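Local atomic coordinates of DyP-type peroxidase (Pleurotus ostreatus PC15, PDB entry 6FSK), a protein that is a heme b-dependent dye-decolorizing peroxidase that probably uses hydrogen peroxide to oxidise dyes and, at a non-canonical site, Mn(II). Residues A[11-23]-A[350-362]. The protein carries 1 engineered substitution. Numbering follows the deposited sequence.
Sequences DILGGLPKRTETY and NRRIIRRGIQFGP. With HEM (protoporphyrin IX containing Fe), chain C.
The backbone O of R356 is gripped twice: K18 NZ reaches it at 2.9 Å from above the carbonyl plane, and a water held by Y23 OH donates to it at 2.8 Å. A long, extended lysine suits this place, because its ammonium also meets E21 OE1 in a 2.8 Å salt bridge while its CE lies against I358 CB. The R356 side chain turns at chi2 (-70°), which carries its guanidinium to the 11-15 turn. There NE donates to D11 O at 2.8 Å and NH2 to I12 O at 2.9 Å, both oxygens tilted slightly from the guanidinium plane. G15 CA lies over one face and I354 CG2 over the other; a side chain on G15 would strike the group. These segments join the two ferredoxin-like halves of the DyP fold, strands 20-28 and 354-360 lying in one antiparallel sheet without being neighbours. A leucine in place of R356 would probably leave the carbonyls of D11 and I12 without their donors and the turn less firmly held. Next to it, R355 points to the heme, where NH2 donates to propionate O2A at 2.9 Å and D191 pairs with NH1.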
ATOM      1  N   ASP A  11      -2.006  -8.942 -10.766  1.00 10.79           N
ATOM      2  CA  ASP A  11      -1.788  -8.373  -9.444  1.00 11.00           C
ATOM      3  C   ASP A  11      -2.837  -7.394  -9.044  1.00 11.80           C
ATOM      4  O   ASP A  11      -2.938  -7.138  -7.817  1.00 12.11           O
ATOM      5  CB  ASP A  11      -0.441  -7.652  -9.348  1.00 10.89           C
ATOM      6  CG  ASP A  11       0.114  -7.577  -7.897  1.00 12.56           C
ATOM      7  OD1 ASP A  11      -0.070  -8.585  -7.145  1.00 13.10           O
ATOM      8  OD2 ASP A  11       0.811  -6.586  -7.608  1.00 11.96           O
ATOM      9  N   ILE A  12      -3.616  -6.840  -9.979  1.00 10.97           N
ATOM     10  CA  ILE A  12      -4.540  -5.764  -9.693  1.00 11.21           C
ATOM     11  C   ILE A  12      -5.778  -6.402  -9.001  1.00 12.94           C
ATOM     12  O   ILE A  12      -6.130  -6.028  -7.924  1.00 14.23           O
ATOM     13  CB  ILE A  12      -4.935  -4.970 -10.965  1.00 11.33           C
ATOM     14  CG1 ILE A  12      -3.737  -4.407 -11.698  1.00 11.21           C
ATOM     15  CG2 ILE A  12      -5.925  -3.914 -10.638  1.00 11.96           C
ATOM     16  CD1 ILE A  12      -4.001  -4.051 -13.107  1.00 11.55           C
ATOM     17  N   LEU A  13      -6.492  -7.287  -9.707  1.00 13.48           N
ATOM     18  CA  LEU A  13      -7.672  -7.994  -9.193  1.00 13.80           C
ATOM     19  C   LEU A  13      -7.232  -9.451  -9.035  1.00 15.09           C
ATOM     20  O   LEU A  13      -6.925 -10.171 -10.000  1.00 16.67           O
ATOM     21  CB  LEU A  13      -8.861  -7.879 -10.120  1.00 15.42           C
ATOM     22  CG  LEU A  13      -9.429  -6.491 -10.357  1.00 16.29           C
ATOM     23  CD1 LEU A  13     -10.656  -6.534 -11.294  1.00 17.06           C
ATOM     24  CD2 LEU A  13      -9.830  -5.788  -9.079  1.00 17.89           C
ATOM     25  N   GLY A  14      -7.168  -9.852  -7.793  1.00 14.21           N
ATOM     26  CA  GLY A  14      -6.651 -11.132  -7.386  1.00 14.47           C
ATOM     27  C   GLY A  14      -5.450 -10.983  -6.523  1.00 15.29           C
ATOM     28  O   GLY A  14      -5.467 -11.239  -5.299  1.00 15.99           O
ATOM     29  N   GLY A  15      -4.389 -10.530  -7.156  1.00 13.49           N
ATOM     30  CA  GLY A  15      -3.122 -10.417  -6.454  1.00 12.96           C
ATOM     31  C   GLY A  15      -2.215 -11.609  -6.761  1.00 12.48           C
ATOM     32  O   GLY A  15      -2.643 -12.820  -6.655  1.00 14.38           O
ATOM     33  N   LEU A  16      -0.948 -11.353  -7.097  1.00 12.65           N
ATOM     34  CA  LEU A  16      -0.005 -12.472  -7.279  1.00 12.94           C
ATOM     35  C   LEU A  16       0.281 -13.156  -5.976  1.00 13.39           C
ATOM     36  O   LEU A  16       0.682 -12.477  -5.003  1.00 13.44           O
ATOM     37  CB  LEU A  16       1.309 -11.984  -7.886  1.00 14.13           C
ATOM     38  CG  LEU A  16       1.172 -11.120  -9.142  1.00 15.11           C
ATOM     39  CD1 LEU A  16       2.537 -10.644  -9.597  1.00 17.09           C
ATOM     40  CD2 LEU A  16       0.456 -11.805 -10.272  1.00 16.05           C
ATOM     41  N   PRO A  17       0.103 -14.500  -5.888  1.00 13.36           N
ATOM     42  CA  PRO A  17       0.406 -15.161  -4.661  1.00 12.71           C
ATOM     43  C   PRO A  17       1.925 -15.255  -4.499  1.00 13.89           C
ATOM     44  O   PRO A  17       2.670 -15.379  -5.486  1.00 14.69           O
ATOM     45  CB  PRO A  17      -0.181 -16.566  -4.846  1.00 14.30           C
ATOM     46  CG  PRO A  17      -0.207 -16.772  -6.259  1.00 15.10           C
ATOM     47  CD  PRO A  17      -0.445 -15.419  -6.900  1.00 15.17           C
ATOM     48  N   LYS A  18       2.364 -15.123  -3.254  1.00 13.66           N
ATOM     49  CA  LYS A  18       3.817 -15.093  -3.031  1.00 13.30           C
ATOM     50  C   LYS A  18       4.264 -15.413  -1.631  1.00 12.87           C
ATOM     51  O   LYS A  18       3.620 -15.018  -0.626  1.00 14.97           O
ATOM     52  CB  LYS A  18       4.267 -13.678  -3.371  1.00 12.86           C
ATOM     53  CG  LYS A  18       3.510 -12.583  -2.582  1.00 13.32           C
ATOM     54  CD  LYS A  18       3.686 -11.180  -3.180  1.00 13.40           C
ATOM     55  CE  LYS A  18       2.939 -10.071  -2.441  1.00 13.47           C
ATOM     56  NZ  LYS A  18       2.910  -8.830  -3.250  1.00 14.47           N
ATOM     57  N   ARG A  19       5.453 -15.975  -1.555  1.00 12.67           N
ATOM     58  CA  ARG A  19       6.287 -15.952  -0.391  1.00 14.97           C
ATOM     59  C   ARG A  19       7.472 -14.990  -0.574  1.00 13.90           C
ATOM     60  O   ARG A  19       8.065 -14.518   0.423  1.00 12.66           O
ATOM     61  CB  ARG A  19       6.786 -17.380  -0.081  1.00 18.29           C
ATOM     62  CG  ARG A  19       5.609 -18.242   0.415  1.00 24.10           C
ATOM     63  CD  ARG A  19       6.009 -19.645   0.873  1.00 31.38           C
ATOM     64  NE  ARG A  19       7.037 -19.729   1.909  1.00 39.45           N
ATOM     65  CZ  ARG A  19       8.361 -19.754   1.710  1.00 50.46           C
ATOM     66  NH1 ARG A  19       8.929 -19.680   0.499  1.00 51.65           N
ATOM     67  NH2 ARG A  19       9.158 -19.833   2.766  1.00 57.21           N
ATOM     68  N   THR A  20       7.841 -14.743  -1.861  1.00 12.32           N
ATOM     69  CA  THR A  20       8.952 -13.859  -2.223  1.00 12.11           C
ATOM     70  C   THR A  20       8.620 -13.161  -3.526  1.00 11.41           C
ATOM     71  O   THR A  20       7.819 -13.647  -4.334  1.00 11.28           O
ATOM     72  CB  THR A  20      10.299 -14.573  -2.250  1.00 13.01           C
ATOM     73  OG1 THR A  20      11.381 -13.663  -2.432  1.00 13.13           O
ATOM     74  CG2 THR A  20      10.330 -15.649  -3.335  1.00 14.77           C
ATOM     75  N   GLU A  21       9.180 -11.997  -3.696  1.00 10.45           N
ATOM     76  CA  GLU A  21       8.890 -11.161  -4.868  1.00 11.56           C
ATOM     77  C   GLU A  21      10.076 -10.292  -5.186  1.00 11.70           C
ATOM     78  O   GLU A  21      10.604  -9.634  -4.295  1.00 12.46           O
ATOM     79  CB  GLU A  21       7.600 -10.321  -4.630  1.00 11.42           C
ATOM     80  CG  GLU A  21       7.082  -9.582  -5.836  1.00 12.24           C
ATOM     81  CD  GLU A  21       5.718  -8.958  -5.570  1.00 12.19           C
ATOM     82  OE1 GLU A  21       5.477  -8.604  -4.419  1.00 13.07           O
ATOM     83  OE2 GLU A  21       4.935  -8.808  -6.576  1.00 12.87           O
ATOM     84  N   THR A  22      10.441 -10.202  -6.469  1.00 10.45           N
ATOM     85  CA  THR A  22      11.435  -9.271  -6.927  1.00 11.10           C
ATOM     86  C   THR A  22      10.837  -8.223  -7.846  1.00 10.33           C
ATOM     87  O   THR A  22      10.137  -8.544  -8.809  1.00 11.72           O
ATOM     88  CB  THR A  22      12.583 -10.000  -7.596  1.00 11.12           C
ATOM     89  OG1 THR A  22      13.237 -10.806  -6.601  1.00 12.42           O
ATOM     90  CG2 THR A  22      13.567  -9.034  -8.194  1.00 13.17           C
ATOM     91  N   TYR A  23      11.188  -6.957  -7.562  1.00  9.28           N
ATOM     92  CA  TYR A  23      10.834  -5.820  -8.377  1.00 10.25           C
ATOM     93  C   TYR A  23      12.086  -5.358  -9.137  1.00 10.88           C
ATOM     94  O   TYR A  23      13.071  -4.945  -8.487  1.00 10.82           O
ATOM     95  CB  TYR A  23      10.208  -4.681  -7.611  1.00  9.47           C
ATOM     96  CG  TYR A  23       8.884  -4.961  -6.980  1.00 10.58           C
ATOM     97  CD1 TYR A  23       8.796  -5.543  -5.737  1.00 11.78           C
ATOM     98  CD2 TYR A  23       7.690  -4.593  -7.659  1.00 10.34           C
ATOM     99  CE1 TYR A  23       7.560  -5.800  -5.131  1.00 12.51           C
ATOM    100  CE2 TYR A  23       6.456  -4.868  -7.105  1.00 11.08           C
ATOM    101  CZ  TYR A  23       6.392  -5.455  -5.835  1.00 10.95           C
ATOM    102  OH  TYR A  23       5.096  -5.680  -5.299  1.00 13.23           O
ATOM    103  N   ASN A 350     -13.664   6.629  -4.234  1.00 10.52           N
ATOM    104  CA  ASN A 350     -12.460   7.032  -4.925  1.00 10.95           C
ATOM    105  C   ASN A 350     -11.257   7.179  -4.043  1.00 10.84           C
ATOM    106  O   ASN A 350     -10.177   7.378  -4.571  1.00 11.72           O
ATOM    107  CB  ASN A 350     -12.691   8.295  -5.760  1.00 10.93           C
ATOM    108  CG  ASN A 350     -12.827   9.553  -4.923  1.00 13.74           C
ATOM    109  OD1 ASN A 350     -13.095   9.532  -3.709  1.00 14.82           O
ATOM    110  ND2 ASN A 350     -12.859  10.681  -5.624  1.00 16.21           N
ATOM    111  N   ARG A 351     -11.367   6.992  -2.766  1.00 10.89           N
ATOM    112  CA  ARG A 351     -10.224   7.012  -1.857  1.00 10.93           C
ATOM    113  C   ARG A 351      -9.769   5.615  -1.557  1.00 10.87           C
ATOM    114  O   ARG A 351      -8.764   5.453  -0.874  1.00 11.02           O
ATOM    115  CB  ARG A 351     -10.645   7.653  -0.568  1.00 10.90           C
ATOM    116  CG  ARG A 351     -11.311   9.031  -0.738  1.00 11.63           C
ATOM    117  CD  ARG A 351     -10.311  10.063  -1.070  1.00 14.72           C
ATOM    118  NE  ARG A 351     -10.981  11.365  -1.213  1.00 16.16           N
ATOM    119  CZ  ARG A 351     -10.696  12.272  -2.124  1.00 14.62           C
ATOM    120  NH1 ARG A 351      -9.849  12.008  -3.102  1.00 14.44           N
ATOM    121  NH2 ARG A 351     -11.317  13.429  -2.102  1.00 17.92           N
ATOM    122  N   ARG A 352     -10.415   4.597  -2.103  1.00 10.47           N
ATOM    123  CA  ARG A 352     -10.065   3.225  -1.773  1.00  9.01           C
ATOM    124  C   ARG A 352      -8.878   2.783  -2.605  1.00  9.83           C
ATOM    125  O   ARG A 352      -8.697   3.206  -3.755  1.00  9.45           O
ATOM    126  CB  ARG A 352     -11.264   2.262  -1.985  1.00 10.15           C
ATOM    127  CG  ARG A 352     -12.460   2.690  -1.161  1.00 10.06           C
ATOM    128  CD  ARG A 352     -12.263   2.762   0.305  1.00  9.08           C
ATOM    129  NE  ARG A 352     -11.781   1.501   0.908  1.00  9.72           N
ATOM    130  CZ  ARG A 352     -12.520   0.496   1.268  1.00 10.60           C
ATOM    131  NH1 ARG A 352     -13.868   0.476   1.026  1.00 12.92           N
ATOM    132  NH2 ARG A 352     -11.952  -0.564   1.793  1.00 11.58           N
ATOM    133  N   ILE A 353      -8.084   1.883  -2.007  1.00  9.04           N
ATOM    134  CA  ILE A 353      -6.929   1.294  -2.659  1.00  9.05           C
ATOM    135  C   ILE A 353      -6.841  -0.148  -2.357  1.00  8.82           C
ATOM    136  O   ILE A 353      -7.296  -0.618  -1.302  1.00  9.90           O
ATOM    137  CB  ILE A 353      -5.590   2.009  -2.222  1.00  8.98           C
ATOM    138  CG1 ILE A 353      -5.367   1.873  -0.686  1.00  9.53           C
ATOM    139  CG2 ILE A 353      -5.561   3.443  -2.657  1.00 10.14           C
ATOM    140  CD1 ILE A 353      -4.007   2.390  -0.256  1.00  8.79           C
ATOM    141  N   ILE A 354      -6.245  -0.899  -3.319  1.00  9.02           N
ATOM    142  CA  ILE A 354      -5.981  -2.285  -3.092  1.00  9.36           C
ATOM    143  C   ILE A 354      -4.492  -2.391  -2.835  1.00  9.13           C
ATOM    144  O   ILE A 354      -3.703  -2.057  -3.688  1.00 10.51           O
ATOM    145  CB  ILE A 354      -6.387  -3.191  -4.283  1.00 10.74           C
ATOM    146  CG1 ILE A 354      -7.911  -3.217  -4.417  1.00 11.92           C
ATOM    147  CG2 ILE A 354      -5.817  -4.562  -4.108  1.00 12.69           C
ATOM    148  CD1 ILE A 354      -8.333  -3.911  -5.701  1.00 13.21           C
ATOM    149  N   ARG A 355      -4.118  -2.957  -1.680  1.00  9.21           N
ATOM    150  CA  ARG A 355      -2.680  -3.087  -1.305  1.00  9.52           C
ATOM    151  C   ARG A 355      -2.140  -4.462  -1.558  1.00  9.86           C
ATOM    152  O   ARG A 355      -2.824  -5.491  -1.340  1.00 10.66           O
ATOM    153  CB  ARG A 355      -2.502  -2.773   0.162  1.00 10.10           C
ATOM    154  CG  ARG A 355      -2.781  -1.351   0.492  1.00 11.26           C
ATOM    155  CD  ARG A 355      -2.951  -1.095   1.991  1.00 11.47           C
ATOM    156  NE  ARG A 355      -4.114  -1.818   2.531  1.00 11.68           N
ATOM    157  CZ  ARG A 355      -4.033  -2.651   3.564  1.00 10.23           C
ATOM    158  NH1 ARG A 355      -2.895  -2.842   4.250  1.00 10.15           N
ATOM    159  NH2 ARG A 355      -5.096  -3.303   3.915  1.00 10.44           N
ATOM    160  N   ARG A 356      -0.911  -4.534  -2.062  1.00 10.55           N
ATOM    161  CA  ARG A 356      -0.251  -5.804  -2.364  1.00 11.22           C
ATOM    162  C   ARG A 356       1.169  -5.779  -1.705  1.00 13.45           C
ATOM    163  O   ARG A 356       2.118  -6.204  -2.374  1.00 15.51           O
ATOM    164  CB  ARG A 356      -0.147  -6.077  -3.854  1.00 11.93           C
ATOM    165  CG  ARG A 356      -1.429  -6.063  -4.592  1.00 11.64           C
ATOM    166  CD  ARG A 356      -2.314  -7.257  -4.260  1.00 12.42           C
ATOM    167  NE  ARG A 356      -3.509  -7.263  -5.059  1.00 12.82           N
ATOM    168  CZ  ARG A 356      -4.723  -7.673  -4.682  1.00 14.05           C
ATOM    169  NH1 ARG A 356      -4.963  -8.106  -3.484  1.00 14.96           N
ATOM    170  NH2 ARG A 356      -5.731  -7.624  -5.573  1.00 15.28           N
ATOM    171  N   GLY A 357       1.281  -5.313  -0.477  1.00 14.92           N
ATOM    172  CA  GLY A 357       2.608  -5.231   0.208  1.00 13.95           C
ATOM    173  C   GLY A 357       3.259  -6.549   0.442  1.00 15.81           C
ATOM    174  O   GLY A 357       2.602  -7.629   0.528  1.00 17.82           O
ATOM    175  N   ILE A 358       4.561  -6.496   0.501  1.00 11.33           N
ATOM    176  CA  ILE A 358       5.304  -7.617   1.021  1.00 10.05           C
ATOM    177  C   ILE A 358       6.433  -7.019   1.888  1.00 10.58           C
ATOM    178  O   ILE A 358       7.035  -6.004   1.548  1.00 10.36           O
ATOM    179  CB  ILE A 358       5.891  -8.539  -0.119  1.00 10.39           C
ATOM    180  CG1 ILE A 358       6.488  -9.843   0.434  1.00 12.58           C
ATOM    181  CG2 ILE A 358       6.874  -7.836  -1.035  1.00 11.88           C
ATOM    182  CD1 ILE A 358       6.837 -10.901  -0.612  1.00 12.70           C
ATOM    183  N   GLN A 359       6.782  -7.753   2.918  1.00  9.77           N
ATOM    184  CA  GLN A 359       7.819  -7.352   3.794  1.00 10.19           C
ATOM    185  C   GLN A 359       9.201  -7.523   3.144  1.00 10.31           C
ATOM    186  O   GLN A 359       9.345  -8.257   2.177  1.00  9.81           O
ATOM    187  CB  GLN A 359       7.789  -8.185   5.065  1.00 10.55           C
ATOM    188  CG  GLN A 359       6.457  -8.307   5.834  1.00 11.39           C
ATOM    189  CD  GLN A 359       5.639  -9.517   5.447  1.00 12.50           C
ATOM    190  OE1 GLN A 359       5.577  -9.877   4.292  1.00 10.81           O
ATOM    191  NE2 GLN A 359       5.038 -10.137   6.398  1.00 12.39           N
ATOM    192  N   PHE A 360      10.202  -6.822   3.720  1.00  8.51           N
ATOM    193  CA  PHE A 360      11.581  -7.151   3.379  1.00  9.41           C
ATOM    194  C   PHE A 360      12.447  -7.132   4.605  1.00  8.64           C
ATOM    195  O   PHE A 360      12.149  -6.408   5.575  1.00  9.37           O
ATOM    196  CB  PHE A 360      12.154  -6.294   2.258  1.00  9.29           C
ATOM    197  CG  PHE A 360      12.481  -4.880   2.695  1.00  8.98           C
ATOM    198  CD1 PHE A 360      11.528  -3.875   2.662  1.00  8.75           C
ATOM    199  CD2 PHE A 360      13.774  -4.547   3.135  1.00 10.45           C
ATOM    200  CE1 PHE A 360      11.858  -2.562   3.037  1.00  9.75           C
ATOM    201  CE2 PHE A 360      14.081  -3.242   3.495  1.00 10.73           C
ATOM    202  CZ  PHE A 360      13.135  -2.266   3.422  1.00  9.85           C
ATOM    203  N   GLY A 361      13.599  -7.838   4.506  1.00 10.05           N
ATOM    204  CA  GLY A 361      14.551  -7.780   5.606  1.00 10.91           C
ATOM    205  C   GLY A 361      14.510  -8.849   6.575  1.00 10.85           C
ATOM    206  O   GLY A 361      13.515  -9.573   6.679  1.00 11.71           O
ATOM    207  N   PRO A 362      15.602  -8.997   7.351  1.00 10.71           N
ATOM    208  CA  PRO A 362      15.694 -10.002   8.384  1.00 11.37           C
ATOM    209  C   PRO A 362      14.888  -9.667   9.653  1.00 11.89           C
ATOM    210  O   PRO A 362      14.523  -8.531   9.882  1.00 12.38           O
ATOM    211  CB  PRO A 362      17.207 -10.040   8.664  1.00 11.99           C
ATOM    212  CG  PRO A 362      17.594  -8.635   8.499  1.00 11.25           C
ATOM    213  CD  PRO A 362      16.762  -8.115   7.369  1.00 10.78           C
TER
HETATM  214  CHA HEM C 501      -4.092  -0.964   6.886  1.00  9.86           C
HETATM  215  CHB HEM C 501       0.472  -1.268   8.409  1.00  8.76           C
HETATM  216  CHC HEM C 501       1.741   1.920   5.033  1.00  8.84           C
HETATM  217  CHD HEM C 501      -2.883   2.474   3.695  1.00  8.61           C
HETATM  218  C1A HEM C 501      -2.972  -1.360   7.618  1.00  9.30           C
HETATM  219  C2A HEM C 501      -2.953  -2.318   8.679  1.00  9.75           C
HETATM  220  C3A HEM C 501      -1.678  -2.444   9.075  1.00  9.96           C
HETATM  221  C4A HEM C 501      -0.921  -1.501   8.310  1.00  9.12           C
HETATM  222  CMA HEM C 501      -1.172  -3.281  10.199  1.00 10.35           C
HETATM  223  CAA HEM C 501      -4.179  -3.017   9.246  1.00  9.79           C
HETATM  224  CBA HEM C 501      -4.551  -4.375   8.666  1.00 11.28           C
HETATM  225  CGA HEM C 501      -5.074  -4.287   7.256  1.00 12.05           C
HETATM  226  O1A HEM C 501      -6.218  -3.882   7.040  1.00 12.34           O
HETATM  227  O2A HEM C 501      -4.316  -4.665   6.327  1.00 13.22           O
HETATM  228  C1B HEM C 501       1.262  -0.416   7.633  1.00 10.33           C
HETATM  229  C2B HEM C 501       2.645  -0.278   7.699  1.00 10.51           C
HETATM  230  C3B HEM C 501       3.056   0.591   6.738  1.00  8.52           C
HETATM  231  C4B HEM C 501       1.815   1.016   6.075  1.00  8.47           C
HETATM  232  CMB HEM C 501       3.552  -0.945   8.703  1.00 11.73           C
HETATM  233  CAB HEM C 501       4.375   1.135   6.347  1.00  9.00           C
HETATM  234  CBB HEM C 501       5.511   0.536   6.628  1.00  8.64           C
HETATM  235  C1C HEM C 501       0.652   2.445   4.408  1.00  8.59           C
HETATM  236  C2C HEM C 501       0.578   3.458   3.442  1.00  9.24           C
HETATM  237  C3C HEM C 501      -0.718   3.656   3.066  1.00  9.19           C
HETATM  238  C4C HEM C 501      -1.491   2.671   3.784  1.00  7.88           C
HETATM  239  CMC HEM C 501       1.782   4.180   2.899  1.00 10.22           C
HETATM  240  CAC HEM C 501      -1.373   4.640   2.161  1.00  8.70           C
HETATM  241  CBC HEM C 501      -0.871   5.864   1.897  1.00  9.94           C
HETATM  242  C1D HEM C 501      -3.570   1.509   4.437  1.00  8.40           C
HETATM  243  C2D HEM C 501      -5.014   1.237   4.158  1.00  8.41           C
HETATM  244  C3D HEM C 501      -5.329   0.220   5.048  1.00  8.91           C
HETATM  245  C4D HEM C 501      -4.131  -0.011   5.839  1.00  9.28           C
HETATM  246  CMD HEM C 501      -5.893   1.850   3.143  1.00  8.16           C
HETATM  247  CAD HEM C 501      -6.687  -0.434   5.275  1.00  9.28           C
HETATM  248  CBD HEM C 501      -7.561   0.334   6.216  1.00  9.78           C
HETATM  249  CGD HEM C 501      -8.940  -0.271   6.314  1.00  9.52           C
HETATM  250  O1D HEM C 501      -9.319  -0.465   7.495  1.00 10.65           O
HETATM  251  O2D HEM C 501      -9.531  -0.623   5.314  1.00 11.04           O
HETATM  252  NA  HEM C 501      -1.723  -0.760   7.449  1.00  9.36           N
HETATM  253  NB  HEM C 501       0.755   0.431   6.705  1.00  8.58           N
HETATM  254  NC  HEM C 501      -0.677   2.056   4.703  1.00  8.57           N
HETATM  255  ND  HEM C 501      -3.132   0.803   5.481  1.00  8.41           N
HETATM  256 FE   HEM C 501      -1.220   0.681   6.144  1.00  9.01          FE
HETATM  257  O   HOH W   1      -8.494  -8.364  -5.489  1.00 21.68           O
HETATM  258  O   HOH W   2       4.751  -5.369  -2.698  1.00 14.10           O